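Local coordinates for CdiA-CT toxin, Conserved domain protein (Yersinia pseudotuberculosis serotype O:3, PDB 4ZQU), which is the toxic C-terminal domain of a contact-dependent growth inhibition protein, probably a nuclease of the PDDEXK type, that forms a complex with its cognate immunity protein, at residues S85-L90 / K117-Q122. Numbering follows the deposited sequence.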
ATOM      1  N   SER A  85     -13.132  -1.059  -5.412  1.00 31.56           N
ATOM      2  CA  SER A  85     -13.224  -1.529  -6.789  1.00 31.66           C
ATOM      3  C   SER A  85     -11.837  -1.665  -7.400  1.00 31.73           C
ATOM      4  O   SER A  85     -10.903  -0.968  -7.004  1.00 31.04           O
ATOM      5  CB  SER A  85     -14.090  -0.589  -7.631  1.00 31.16           C
ATOM      6  OG  SER A  85     -13.546   0.716  -7.662  1.00 32.48           O
ATOM      7  N   LYS A  86     -11.710  -2.579  -8.357  1.00 32.27           N
ATOM      8  CA  LYS A  86     -10.437  -2.847  -9.011  1.00 31.34           C
ATOM      9  C   LYS A  86     -10.580  -2.715 -10.521  1.00 31.17           C
ATOM     10  O   LYS A  86     -11.552  -3.193 -11.103  1.00 32.51           O
ATOM     11  CB  LYS A  86      -9.926  -4.243  -8.642  1.00 31.98           C
ATOM     12  CG  LYS A  86      -9.719  -4.451  -7.148  1.00 33.97           C
ATOM     13  CD  LYS A  86      -9.352  -5.889  -6.810  1.00 35.56           C
ATOM     14  CE  LYS A  86      -9.154  -6.054  -5.307  1.00 37.04           C
ATOM     15  NZ  LYS A  86      -8.829  -7.452  -4.915  1.00 38.14           N
ATOM     16  N   GLU A  87      -9.613  -2.060 -11.151  1.00 29.16           N
ATOM     17  CA  GLU A  87      -9.672  -1.847 -12.591  1.00 28.51           C
ATOM     18  C   GLU A  87      -8.304  -1.894 -13.250  1.00 26.96           C
ATOM     19  O   GLU A  87      -7.330  -1.353 -12.727  1.00 27.01           O
ATOM     20  CB  GLU A  87     -10.335  -0.507 -12.906  1.00 29.67           C
ATOM     21  CG  GLU A  87     -10.407  -0.199 -14.392  1.00 29.96           C
ATOM     22  CD  GLU A  87     -10.874   1.207 -14.676  1.00 31.49           C
ATOM     23  OE1 GLU A  87     -10.794   2.054 -13.763  1.00 32.48           O
ATOM     24  OE2 GLU A  87     -11.326   1.463 -15.811  1.00 33.02           O
ATOM     25  N   VAL A  88      -8.236  -2.543 -14.406  1.00 26.28           N
ATOM     26  CA  VAL A  88      -7.035  -2.497 -15.223  1.00 25.67           C
ATOM     27  C   VAL A  88      -7.276  -1.623 -16.449  1.00 26.08           C
ATOM     28  O   VAL A  88      -8.158  -1.905 -17.260  1.00 26.25           O
ATOM     29  CB  VAL A  88      -6.590  -3.896 -15.674  1.00 26.53           C
ATOM     30  CG1 VAL A  88      -5.298  -3.798 -16.469  1.00 27.44           C
ATOM     31  CG2 VAL A  88      -6.414  -4.812 -14.475  1.00 25.68           C
ATOM     32  N   ARG A  89      -6.497  -0.552 -16.562  1.00 25.84           N
ATOM     33  CA  ARG A  89      -6.554   0.328 -17.724  1.00 27.71           C
ATOM     34  C   ARG A  89      -5.519  -0.115 -18.752  1.00 26.91           C
ATOM     35  O   ARG A  89      -4.320   0.119 -18.583  1.00 23.73           O
ATOM     36  CB  ARG A  89      -6.320   1.782 -17.316  1.00 28.42           C
ATOM     37  CG  ARG A  89      -7.443   2.386 -16.489  1.00 28.32           C
ATOM     38  CD  ARG A  89      -8.542   2.952 -17.372  1.00 31.65           C
ATOM     39  NE  ARG A  89      -8.061   4.053 -18.206  1.00 35.54           N
ATOM     40  CZ  ARG A  89      -8.003   5.323 -17.813  1.00 35.22           C
ATOM     41  NH1 ARG A  89      -8.395   5.662 -16.592  1.00 36.03           N
ATOM     42  NH2 ARG A  89      -7.551   6.256 -18.643  1.00 32.17           N
ATOM     43  N   LEU A  90      -5.995  -0.756 -19.816  1.00 27.67           N
ATOM     44  CA  LEU A  90      -5.119  -1.398 -20.789  1.00 26.14           C
ATOM     45  C   LEU A  90      -4.989  -0.608 -22.085  1.00 23.04           C
ATOM     46  O   LEU A  90      -5.983  -0.302 -22.742  1.00 23.74           O
ATOM     47  CB  LEU A  90      -5.631  -2.806 -21.100  1.00 25.32           C
ATOM     48  CG  LEU A  90      -4.785  -3.652 -22.051  1.00 25.94           C
ATOM     49  CD1 LEU A  90      -3.469  -4.043 -21.394  1.00 23.96           C
ATOM     50  CD2 LEU A  90      -5.557  -4.883 -22.497  1.00 28.72           C
ATOM     51  N   LYS A 117     -12.371  -5.007 -13.379  1.00 35.67           N
ATOM     52  CA  LYS A 117     -12.794  -4.361 -14.614  1.00 34.29           C
ATOM     53  C   LYS A 117     -11.600  -4.080 -15.516  1.00 31.33           C
ATOM     54  O   LYS A 117     -10.720  -3.305 -15.169  1.00 30.09           O
ATOM     55  CB  LYS A 117     -13.545  -3.062 -14.319  1.00 36.72           C
ATOM     56  CG  LYS A 117     -13.958  -2.304 -15.570  1.00 37.64           C
ATOM     57  CD  LYS A 117     -15.015  -1.254 -15.273  1.00 41.94           C
ATOM     58  CE  LYS A 117     -14.485  -0.172 -14.348  1.00 43.65           C
ATOM     59  NZ  LYS A 117     -15.515   0.875 -14.094  1.00 47.05           N
ATOM     60  N   VAL A 118     -11.572  -4.725 -16.676  1.00 32.13           N
ATOM     61  CA  VAL A 118     -10.510  -4.497 -17.645  1.00 29.39           C
ATOM     62  C   VAL A 118     -10.995  -3.539 -18.727  1.00 29.62           C
ATOM     63  O   VAL A 118     -11.859  -3.885 -19.533  1.00 29.78           O
ATOM     64  CB  VAL A 118     -10.034  -5.813 -18.285  1.00 29.42           C
ATOM     65  CG1 VAL A 118      -8.888  -5.553 -19.254  1.00 27.19           C
ATOM     66  CG2 VAL A 118      -9.612  -6.799 -17.207  1.00 30.30           C
ATOM     67  N   THR A 119     -10.436  -2.332 -18.727  1.00 29.47           N
ATOM     68  CA  THR A 119     -10.830  -1.290 -19.667  1.00 29.90           C
ATOM     69  C   THR A 119      -9.759  -1.081 -20.729  1.00 29.98           C
ATOM     70  O   THR A 119      -8.623  -0.729 -20.414  1.00 30.63           O
ATOM     71  CB  THR A 119     -11.092   0.042 -18.946  1.00 30.33           C
ATOM     72  OG1 THR A 119     -12.137  -0.130 -17.979  1.00 30.55           O
ATOM     73  CG2 THR A 119     -11.494   1.116 -19.942  1.00 30.40           C
ATOM     74  N   VAL A 120     -10.130  -1.288 -21.989  1.00 29.92           N
ATOM     75  CA  VAL A 120      -9.170  -1.251 -23.087  1.00 28.14           C
ATOM     76  C   VAL A 120      -9.244   0.045 -23.889  1.00 30.55           C
ATOM     77  O   VAL A 120     -10.324   0.484 -24.279  1.00 32.73           O
ATOM     78  CB  VAL A 120      -9.380  -2.444 -24.039  1.00 28.95           C
ATOM     79  CG1 VAL A 120      -8.367  -2.417 -25.165  1.00 30.13           C
ATOM     80  CG2 VAL A 120      -9.276  -3.743 -23.272  1.00 28.84           C
ATOM     81  N   THR A 121      -8.082   0.647 -24.130  1.00 31.13           N
ATOM     82  CA  THR A 121      -7.984   1.866 -24.925  1.00 32.62           C
ATOM     83  C   THR A 121      -7.051   1.665 -26.116  1.00 34.99           C
ATOM     84  O   THR A 121      -5.912   1.233 -25.947  1.00 33.35           O
ATOM     85  CB  THR A 121      -7.466   3.050 -24.087  1.00 31.19           C
ATOM     86  OG1 THR A 121      -8.283   3.213 -22.921  1.00 31.20           O
ATOM     87  CG2 THR A 121      -7.485   4.332 -24.902  1.00 33.04           C
ATOM     88  N   GLN A 122      -7.537   1.979 -27.313  1.00 39.66           N
ATOM     89  CA  GLN A 122      -6.723   1.880 -28.524  1.00 42.76           C
ATOM     90  C   GLN A 122      -5.864   3.128 -28.707  1.00 44.53           C
ATOM     91  O   GLN A 122      -6.383   4.233 -28.848  1.00 45.16           O
ATOM     92  CB  GLN A 122      -7.606   1.670 -29.757  1.00 47.60           C
ATOM     93  CG  GLN A 122      -8.445   0.399 -29.723  1.00 48.15           C
ATOM     94  CD  GLN A 122      -9.424   0.312 -30.882  1.00 53.12           C
ATOM     95  OE1 GLN A 122     -10.588   0.691 -30.754  1.00 55.30           O
ATOM     96  NE2 GLN A 122      -8.955  -0.192 -32.019  1.00 54.75           N
TER
HETATM   97  O   HOH W   1      -7.993   2.151 -20.551  1.00 33.75           O
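The guanidinium of Arg89 reaches Thr119 and Thr121 through a water at its edge. The water lies in the guanidinium plane and accepts from NE of Arg89 at 3.0 Å. It donates to O of Thr119 and also bonds OG1 of Thr121. A bend at chi2 (-86°) sets CD of Arg89 alongside CB of Thr119. The other flat group is the carboxylate of Glu87. OE2 accepts from OG1 of Thr119 at 2.8 Å, through the anti lone pair, the one turned away from OE1. CG of Glu87 is anti to its backbone N (chi1 179°); the chain beyond CG is extended, and OE2 meets the hydroxyl of Thr119. CE of Lys117 packs 3.8 Å from the same OE2. NZ of Lys117 is 4.6 Å from OE2, too far for a salt bridge.

The two strands are the parallel pair of a beta-alpha-beta unit. Helix 98-113 makes the crossover and packs against Val118 and Val120. Strand 117-122 is the outermost strand of the mixed sheet within this chain, and strand 33-39 borders 85-90 on its other side. This mixed sheet with its crossover helix fits the restriction endonuclease-like fold of the PDDEXK clan.

Five backbone hydrogen bonds join the strands. Lys117 N donates to Lys86 O, and Val88 N to Lys117 O. Thr119 N then bonds Val88 O, Leu90 N bonds Thr119 O, and Thr121 N bonds Leu90 O. The last is 2.7 Å long and nearly straight at the carbonyl, with a C=O...N angle of 174°. On the face away from Glu87 and Thr119, Val88, Leu90, Val118 and Val120 form an apolar patch. Leu90 and Val120 lie side by side there, with CD2 of Leu90 4.0 Å from CG2 of Val120. Helix 53-66 covers Val88, Leu90 and Val118 on this face.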